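Side-chain contacts in geranyltranstransferase (Roseobacter denitrificans, PDB 4LLS), which probably condenses isopentenyl diphosphate with allylic diphosphates to make farnesyl or geranylgeranyl diphosphate, using divalent metal ions: residues A[41-46]-A[54-59]; A[98-103]-A[117-122]. All blocks are in the same frame, centred on the assembly; numbering follows the deposited sequence.

Contact 1. Residues A[41-46]-A[54-59]; sequences KVLAAF and AMAHAT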
ATOM      1  N   LYS A  41       5.686  -8.522 -17.212  1.00 14.45           N
ATOM      2  CA  LYS A  41       7.008  -7.904 -17.402  1.00 15.35           C
ATOM      3  C   LYS A  41       7.544  -7.320 -16.096  1.00 17.91           C
ATOM      4  O   LYS A  41       8.696  -7.530 -15.722  1.00 18.42           O
ATOM      5  CB  LYS A  41       6.939  -6.824 -18.461  1.00 19.41           C
ATOM      6  CG  LYS A  41       6.727  -7.334 -19.881  1.00 24.41           C
ATOM      7  CD  LYS A  41       6.586  -6.150 -20.829  1.00 34.61           C
ATOM      8  CE  LYS A  41       5.877  -6.494 -22.132  1.00 41.32           C
ATOM      9  NZ  LYS A  41       5.578  -5.250 -22.902  1.00 46.81           N
ATOM     10  N   VAL A  42       6.676  -6.649 -15.341  1.00 15.45           N
ATOM     11  CA  VAL A  42       7.113  -6.020 -14.108  1.00 15.18           C
ATOM     12  C   VAL A  42       7.462  -7.045 -13.021  1.00 15.53           C
ATOM     13  O   VAL A  42       8.501  -6.927 -12.368  1.00 16.97           O
ATOM     14  CB  VAL A  42       6.010  -5.054 -13.610  1.00 16.02           C
ATOM     15  CG1 VAL A  42       6.299  -4.592 -12.189  1.00 21.55           C
ATOM     16  CG2 VAL A  42       5.877  -3.885 -14.547  1.00 17.12           C
ATOM     17  N   LEU A  43       6.684  -8.106 -12.898  1.00 13.84           N
ATOM     18  CA  LEU A  43       6.865  -9.127 -11.878  1.00 14.34           C
ATOM     19  C   LEU A  43       8.035 -10.072 -12.221  1.00 16.58           C
ATOM     20  O   LEU A  43       8.615 -10.695 -11.344  1.00 17.42           O
ATOM     21  CB  LEU A  43       5.564  -9.897 -11.627  1.00 18.37           C
ATOM     22  CG  LEU A  43       4.424  -9.100 -10.982  1.00 16.90           C
ATOM     23  CD1 LEU A  43       3.181  -9.953 -10.825  1.00 20.27           C
ATOM     24  CD2 LEU A  43       4.874  -8.567  -9.632  1.00 18.70           C
ATOM     25  N   ALA A  44       8.400 -10.103 -13.499  1.00 17.74           N
ATOM     26  CA  ALA A  44       9.547 -10.924 -13.926  1.00 18.28           C
ATOM     27  C   ALA A  44      10.836 -10.518 -13.242  1.00 20.85           C
ATOM     28  O   ALA A  44      11.750 -11.342 -13.173  1.00 23.05           O
ATOM     29  CB  ALA A  44       9.721 -10.830 -15.429  1.00 19.79           C
ATOM     30  N   ALA A  45      10.925  -9.251 -12.836  1.00 20.07           N
ATOM     31  CA  ALA A  45      12.121  -8.705 -12.176  1.00 23.55           C
ATOM     32  C   ALA A  45      12.232  -9.117 -10.712  1.00 23.31           C
ATOM     33  O   ALA A  45      13.293  -8.916 -10.103  1.00 28.16           O
ATOM     34  CB  ALA A  45      12.122  -7.192 -12.299  1.00 27.94           C
ATOM     35  N   PHE A  46      11.175  -9.710 -10.153  1.00 18.25           N
ATOM     36  CA  PHE A  46      11.128 -10.063  -8.732  1.00 16.17           C
ATOM     37  C   PHE A  46      11.530 -11.537  -8.519  1.00 21.23           C
ATOM     38  O   PHE A  46      11.421 -12.386  -9.436  1.00 23.85           O
ATOM     39  CB  PHE A  46       9.725  -9.851  -8.180  1.00 17.74           C
ATOM     40  CG  PHE A  46       9.287  -8.410  -8.074  1.00 17.93           C
ATOM     41  CD1 PHE A  46       9.339  -7.541  -9.129  1.00 20.22           C
ATOM     42  CD2 PHE A  46       8.779  -7.940  -6.882  1.00 24.23           C
ATOM     43  CE1 PHE A  46       8.868  -6.232  -9.017  1.00 24.24           C
ATOM     44  CE2 PHE A  46       8.300  -6.646  -6.766  1.00 23.52           C
ATOM     45  CZ  PHE A  46       8.294  -5.807  -7.855  1.00 20.87           C
ATOM     46  N   ALA A  54       2.139 -15.451  -5.462  1.00 15.24           N
ATOM     47  CA  ALA A  54       0.831 -14.988  -4.977  1.00 14.82           C
ATOM     48  C   ALA A  54       0.426 -13.613  -5.548  1.00 12.31           C
ATOM     49  O   ALA A  54      -0.716 -13.391  -5.910  1.00 13.43           O
ATOM     50  CB  ALA A  54       0.802 -14.954  -3.458  1.00 16.26           C
ATOM     51  N   MET A  55       1.398 -12.723  -5.694  1.00 14.26           N
ATOM     52  CA  MET A  55       1.145 -11.457  -6.361  1.00 14.82           C
ATOM     53  C   MET A  55       0.672 -11.690  -7.797  1.00 14.76           C
ATOM     54  O   MET A  55      -0.234 -10.994  -8.271  1.00 13.60           O
ATOM     55  CB  MET A  55       2.388 -10.586  -6.377  1.00 14.16           C
ATOM     56  CG  MET A  55       2.758 -10.028  -5.014  1.00 14.08           C
ATOM     57  SD  MET A  55       4.391  -9.256  -4.936  1.00 15.02           S
ATOM     58  CE  MET A  55       4.054  -7.691  -5.744  1.00 13.51           C
ATOM     59  N   ALA A  56       1.321 -12.606  -8.518  1.00 13.17           N
ATOM     60  CA  ALA A  56       0.968 -12.889  -9.891  1.00 13.44           C
ATOM     61  C   ALA A  56      -0.413 -13.552  -9.946  1.00 13.25           C
ATOM     62  O   ALA A  56      -1.246 -13.235 -10.814  1.00 17.32           O
ATOM     63  CB  ALA A  56       1.993 -13.803 -10.510  1.00 16.41           C
ATOM     64  N   HIS A  57      -0.677 -14.444  -9.004  1.00 14.55           N
ATOM     65  CA  HIS A  57      -1.974 -15.118  -8.931  1.00 15.47           C
ATOM     66  C   HIS A  57      -3.092 -14.089  -8.795  1.00 14.56           C
ATOM     67  O   HIS A  57      -4.144 -14.177  -9.422  1.00 17.12           O
ATOM     68  CB  HIS A  57      -1.966 -16.066  -7.747  1.00 15.74           C
ATOM     69  CG  HIS A  57      -3.131 -16.998  -7.692  1.00 18.11           C
ATOM     70  ND1 HIS A  57      -4.199 -16.831  -6.845  1.00 24.48           N
ATOM     71  CD2 HIS A  57      -3.331 -18.181  -8.320  1.00 22.30           C
ATOM     72  CE1 HIS A  57      -5.017 -17.868  -6.954  1.00 21.35           C
ATOM     73  NE2 HIS A  57      -4.522 -18.685  -7.862  1.00 27.71           N
ATOM     74  N   ALA A  58      -2.901 -13.172  -7.859  1.00 13.22           N
ATOM     75  CA  ALA A  58      -3.914 -12.198  -7.497  1.00 14.66           C
ATOM     76  C   ALA A  58      -4.189 -11.152  -8.562  1.00 13.19           C
ATOM     77  O   ALA A  58      -5.279 -10.515  -8.556  1.00 16.01           O
ATOM     78  CB  ALA A  58      -3.498 -11.488  -6.206  1.00 17.75           C
ATOM     79  N   THR A  59      -3.228 -10.924  -9.442  1.00 12.67           N
ATOM     80  CA  THR A  59      -3.377  -9.969 -10.482  1.00 13.72           C
ATOM     81  C   THR A  59      -3.775 -10.551 -11.833  1.00 15.55           C
ATOM     82  O   THR A  59      -3.963  -9.798 -12.776  1.00 18.52           O
ATOM     83  CB  THR A  59      -2.105  -9.104 -10.646  1.00 13.10           C
ATOM     84  OG1 THR A  59      -0.931  -9.927 -10.800  1.00 14.53           O
ATOM     85  CG2 THR A  59      -1.944  -8.177  -9.467  1.00 13.16           C
TER
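L43 and F46 meet M55, A56 and T59 in a small apolar helix-to-helix contact, formed where helix 22-43 and the turn after it face helix 50-59 and burying 161 Å² in all. No hydrogen bond crosses it; the evidence is van der Waals contacts, most of them made by the two methyl branches of L43. CD1 comes down on the backbone of the facing helix, 3.8 Å from A56 CA and 4.0 Å from A56 CB, while CD2 lies 4.1 Å from M55 CE. With CG anti to the carbonyl carbon (chi1 -67°) and an extended chi2, L43 spreads this fork toward helix 50-59. The M55 chain bends at chi3 (77°), bringing its methyl CE within touch of both L43 CD2 and, more loosely, F46 CE2 at 4.5 Å. F46 is brought there by the type I turn from L43 to F46. T59 OG1 donates a 2.8 Å hydrogen bond to M55 O, one turn back, tilted 22° from the carbonyl plane, and T59 OG1, so held, lies 4.1 Å from L43 CD1. A valine at T59 would probably lose that bond, leaving M55 O without its hydroxyl partner and a buried side chain less fixed in rotation. M55 and T59 also rest on A134 and L135 of helix 125-144, T59 touches A96 of helix 81-102, and A168 of the second subunit packs on F46 and M55.

Contact 2. Residues A[98-103]-A[117-122]; sequences SLVHDD and PTVHKK. With CA (calcium ion), chain F; GST (geranyl S-thiolodiphosphate), chain D.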
ATOM      1  N   SER A  98      -6.738  -5.022  -2.728  1.00 11.88           N
ATOM      2  CA  SER A  98      -7.950  -4.870  -1.919  1.00 12.58           C
ATOM      3  C   SER A  98      -8.734  -6.167  -1.873  1.00 14.05           C
ATOM      4  O   SER A  98      -9.297  -6.509  -0.836  1.00 15.64           O
ATOM      5  CB  SER A  98      -8.828  -3.694  -2.432  1.00 11.76           C
ATOM      6  OG  SER A  98      -9.558  -4.052  -3.620  1.00 12.00           O
ATOM      7  N   LEU A  99      -8.718  -6.921  -2.958  1.00 11.15           N
ATOM      8  CA  LEU A  99      -9.498  -8.182  -3.023  1.00 12.91           C
ATOM      9  C   LEU A  99      -8.770  -9.269  -2.224  1.00 12.98           C
ATOM     10  O   LEU A  99      -9.424 -10.094  -1.565  1.00 14.87           O
ATOM     11  CB  LEU A  99      -9.725  -8.648  -4.447  1.00 13.74           C
ATOM     12  CG  LEU A  99     -10.507  -7.692  -5.363  1.00 15.27           C
ATOM     13  CD1 LEU A  99     -10.668  -8.307  -6.746  1.00 19.79           C
ATOM     14  CD2 LEU A  99     -11.824  -7.244  -4.770  1.00 19.80           C
ATOM     15  N   VAL A 100      -7.458  -9.290  -2.252  1.00 11.73           N
ATOM     16  CA  VAL A 100      -6.698 -10.292  -1.498  1.00 13.03           C
ATOM     17  C   VAL A 100      -7.024 -10.106  -0.028  1.00 14.20           C
ATOM     18  O   VAL A 100      -7.268 -11.081   0.714  1.00 15.33           O
ATOM     19  CB  VAL A 100      -5.199 -10.176  -1.732  1.00 14.61           C
ATOM     20  CG1 VAL A 100      -4.449 -11.105  -0.801  1.00 14.41           C
ATOM     21  CG2 VAL A 100      -4.873 -10.505  -3.166  1.00 14.08           C
ATOM     22  N   HIS A 101      -6.966  -8.879   0.444  1.00 13.40           N
ATOM     23  CA  HIS A 101      -7.308  -8.612   1.848  1.00 13.60           C
ATOM     24  C   HIS A 101      -8.775  -8.830   2.163  1.00 14.79           C
ATOM     25  O   HIS A 101      -9.079  -9.433   3.199  1.00 16.00           O
ATOM     26  CB  HIS A 101      -6.799  -7.236   2.300  1.00 14.49           C
ATOM     27  CG  HIS A 101      -5.313  -7.187   2.447  1.00 13.89           C
ATOM     28  ND1 HIS A 101      -4.647  -6.114   3.010  1.00 13.41           N
ATOM     29  CD2 HIS A 101      -4.372  -8.123   2.217  1.00 14.08           C
ATOM     30  CE1 HIS A 101      -3.362  -6.364   3.038  1.00 12.98           C
ATOM     31  NE2 HIS A 101      -3.160  -7.574   2.547  1.00 13.29           N
ATOM     32  N   ASP A 102      -9.691  -8.397   1.303  1.00 16.37           N
ATOM     33  CA  ASP A 102     -11.121  -8.594   1.520  1.00 15.45           C
ATOM     34  C   ASP A 102     -11.446 -10.074   1.672  1.00 15.58           C
ATOM     35  O   ASP A 102     -12.375 -10.415   2.416  1.00 16.66           O
ATOM     36  CB  ASP A 102     -11.946  -7.998   0.376  1.00 17.30           C
ATOM     37  CG  ASP A 102     -13.472  -8.008   0.656  1.00 18.77           C
ATOM     38  OD1 ASP A 102     -13.907  -7.354   1.625  1.00 22.19           O
ATOM     39  OD2 ASP A 102     -14.190  -8.598  -0.176  1.00 21.61           O
ATOM     40  N   ASP A 103     -10.769 -10.921   0.917  1.00 14.77           N
ATOM     41  CA  ASP A 103     -11.117 -12.349   0.883  1.00 15.96           C
ATOM     42  C   ASP A 103     -10.691 -13.045   2.180  1.00 16.70           C
ATOM     43  O   ASP A 103     -11.088 -14.181   2.399  1.00 18.08           O
ATOM     44  CB  ASP A 103     -10.528 -13.038  -0.341  1.00 17.31           C
ATOM     45  CG  ASP A 103     -11.248 -12.664  -1.672  1.00 16.03           C
ATOM     46  OD1 ASP A 103     -10.607 -12.756  -2.749  1.00 17.37           O
ATOM     47  OD2 ASP A 103     -12.412 -12.272  -1.627  1.00 19.68           O
ATOM     48  N   PRO A 117      -8.762 -20.617  -6.539  1.00 20.56           N
ATOM     49  CA  PRO A 117      -8.663 -20.455  -5.096  1.00 18.60           C
ATOM     50  C   PRO A 117      -8.093 -19.082  -4.778  1.00 17.82           C
ATOM     51  O   PRO A 117      -7.262 -18.554  -5.540  1.00 21.00           O
ATOM     52  CB  PRO A 117      -7.656 -21.528  -4.679  1.00 21.76           C
ATOM     53  CG  PRO A 117      -7.645 -22.527  -5.782  1.00 27.80           C
ATOM     54  CD  PRO A 117      -8.066 -21.820  -7.036  1.00 22.59           C
ATOM     55  N   THR A 118      -8.579 -18.514  -3.694  1.00 18.68           N
ATOM     56  CA  THR A 118      -7.997 -17.299  -3.167  1.00 20.45           C
ATOM     57  C   THR A 118      -6.582 -17.512  -2.639  1.00 20.60           C
ATOM     58  O   THR A 118      -6.137 -18.629  -2.384  1.00 18.84           O
ATOM     59  CB  THR A 118      -8.888 -16.735  -2.070  1.00 19.72           C
ATOM     60  OG1 THR A 118      -9.235 -17.781  -1.142  1.00 19.77           O
ATOM     61  CG2 THR A 118     -10.114 -16.163  -2.653  1.00 19.68           C
ATOM     62  N   VAL A 119      -5.836 -16.422  -2.475  1.00 18.60           N
ATOM     63  CA  VAL A 119      -4.459 -16.532  -2.098  1.00 18.42           C
ATOM     64  C   VAL A 119      -4.282 -17.292  -0.780  1.00 16.32           C
ATOM     65  O   VAL A 119      -3.353 -18.093  -0.650  1.00 19.39           O
ATOM     66  CB  VAL A 119      -3.767 -15.150  -2.036  1.00 19.25           C
ATOM     67  CG1 VAL A 119      -2.395 -15.249  -1.414  1.00 22.94           C
ATOM     68  CG2 VAL A 119      -3.659 -14.605  -3.449  1.00 19.98           C
ATOM     69  N   HIS A 120      -5.071 -16.946   0.238  1.00 16.62           N
ATOM     70  CA  HIS A 120      -4.880 -17.566   1.545  1.00 16.05           C
ATOM     71  C   HIS A 120      -5.207 -19.057   1.518  1.00 20.15           C
ATOM     72  O   HIS A 120      -4.760 -19.786   2.373  1.00 22.03           O
ATOM     73  CB  HIS A 120      -5.674 -16.889   2.613  1.00 15.50           C
ATOM     74  CG  HIS A 120      -7.137 -16.858   2.377  1.00 19.45           C
ATOM     75  ND1 HIS A 120      -8.009 -17.762   2.956  1.00 21.58           N
ATOM     76  CD2 HIS A 120      -7.900 -16.018   1.646  1.00 19.05           C
ATOM     77  CE1 HIS A 120      -9.240 -17.476   2.571  1.00 19.95           C
ATOM     78  NE2 HIS A 120      -9.201 -16.404   1.805  1.00 24.09           N
ATOM     79  N   LYS A 121      -6.044 -19.460   0.573  1.00 20.61           N
ATOM     80  CA  LYS A 121      -6.386 -20.886   0.402  1.00 23.12           C
ATOM     81  C   LYS A 121      -5.287 -21.649  -0.317  1.00 23.04           C
ATOM     82  O   LYS A 121      -4.900 -22.744   0.098  1.00 27.74           O
ATOM     83  CB  LYS A 121      -7.711 -21.018  -0.353  1.00 24.38           C
ATOM     84  CG  LYS A 121      -8.940 -20.839   0.505  1.00 30.88           C
ATOM     85  CD  LYS A 121      -9.110 -22.029   1.434  1.00 38.55           C
ATOM     86  CE  LYS A 121     -10.012 -21.693   2.601  1.00 45.83           C
ATOM     87  NZ  LYS A 121     -10.104 -22.828   3.561  1.00 50.09           N
ATOM     88  N   LYS A 122      -4.744 -21.073  -1.386  1.00 21.40           N
ATOM     89  CA  LYS A 122      -3.684 -21.686  -2.154  1.00 23.51           C
ATOM     90  C   LYS A 122      -2.343 -21.684  -1.417  1.00 25.81           C
ATOM     91  O   LYS A 122      -1.513 -22.573  -1.585  1.00 24.30           O
ATOM     92  CB  LYS A 122      -3.566 -21.010  -3.516  1.00 25.86           C
ATOM     93  CG  LYS A 122      -2.570 -21.636  -4.471  1.00 27.64           C
ATOM     94  CD  LYS A 122      -2.822 -21.166  -5.895  1.00 35.06           C
ATOM     95  CE  LYS A 122      -1.689 -21.541  -6.835  1.00 39.17           C
ATOM     96  NZ  LYS A 122      -1.566 -23.009  -6.979  1.00 47.53           N
TER
HETATM   97 CA    CA F 304     -16.177  -9.622  -0.587  0.90 18.05          CA
HETATM   98  PA  GST D 302     -16.968  -9.173  -3.970  1.00 17.82           P
HETATM   99  O1A GST D 302     -16.282  -9.277  -5.331  1.00 18.42           O
HETATM  100  O2A GST D 302     -18.457  -9.495  -3.985  1.00 21.18           O
HETATM  101  O3A GST D 302     -16.211  -9.909  -2.871  1.00 17.80           O
HETATM  102  O1B GST D 302     -16.843  -7.630  -3.600  1.00 18.15           O
HETATM  103  PB  GST D 302     -17.624  -6.962  -2.393  1.00 18.95           P
HETATM  104  O2B GST D 302     -19.044  -6.726  -2.666  1.00 17.75           O
HETATM  105  O3B GST D 302     -17.349  -7.769  -1.079  1.00 19.79           O
HETATM  106  S1  GST D 302     -16.754  -5.177  -2.322  1.00 22.91           S
HETATM  107  C1  GST D 302     -15.102  -5.724  -2.055  1.00 25.68           C
HETATM  108  C2  GST D 302     -14.269  -4.718  -1.297  1.00 31.48           C
HETATM  109  C3  GST D 302     -13.481  -3.830  -1.922  1.00 23.49           C
HETATM  110  C10 GST D 302     -13.461  -3.711  -3.407  1.00 28.68           C
HETATM  111  C4  GST D 302     -12.670  -2.848  -1.147  1.00 24.61           C
HETATM  112  C5  GST D 302     -11.979  -3.593   0.003  1.00 28.82           C
HETATM  113  C6  GST D 302     -11.135  -2.665   0.815  1.00 29.17           C
HETATM  114  C7  GST D 302     -10.058  -3.062   1.527  1.00 27.93           C
HETATM  115  C9  GST D 302      -9.519  -4.470   1.657  1.00 21.06           C
HETATM  116  C8  GST D 302      -9.344  -1.946   2.222  1.00 35.73           C
HETATM  117  O   HOH W   1     -14.823 -11.655  -0.486  1.00 22.49           O
HETATM  118  O   HOH W   2     -18.188 -10.886  -0.592  1.00 30.91           O
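V100 and V119 supply the apolar part of this buried contact, which joins helix 81-102 to the short helix 119-122: V100 CG1 approaches V119 CB at 4.3 Å. A second close approach sets a methyl against a carboxylate, T118 CG2 lying 3.4 Å from D103 OD1, with the two side chains crossing at a slant. T118 directs its hydroxyl instead to D110 O.

Hydrogen bonding across the segments is slight. H120 NE2 donates to D103 O at 3.0 Å, but the N-H...O angle of 124° marks the bond as weak, and NE2 has a further weak bond to D110 O. The D103 carboxylate finds stronger partners: OD2 forms a salt bridge with R113 and accepts a 2.7 Å hydrogen bond from water 1.

Metal coordination lies beyond. D102 swings its carboxylate away from its own N (chi1 -172°), which carries OD2 to the calcium at 2.3 Å, alongside D108, two waters and the geranyl S-thiolodiphosphate oxygens O3A and O3B. Water 1, 2.5 Å from the metal, links D103 to the ion as a second-shell residue. D102, D103 and D108 belong to the first aspartate-rich motif of trans-prenyltransferases, where metal ions hold the allylic diphosphate.

Overall arrangement
Both contacts hang on the same helical framework: the 54-59 segment packs on the 98-103 and 117-122 segments, with A58 CB 3.5 Å from V100 CG2 and A54 CB 3.8 Å from V119 CG1, and the contact centres are about 15 Å apart. Contact 1 is only partly buried, lies away from the annotated sites and is apolar across its interface. In contact 2 all five touching residues are buried; it combines a valine pair with polar groups and continues into the calcium site. Helix 125-144 touches side chains of both. The second subunit packs its A168 on contact 1, and beside contact 2 its D133 bonds to H101, on which its V129 packs.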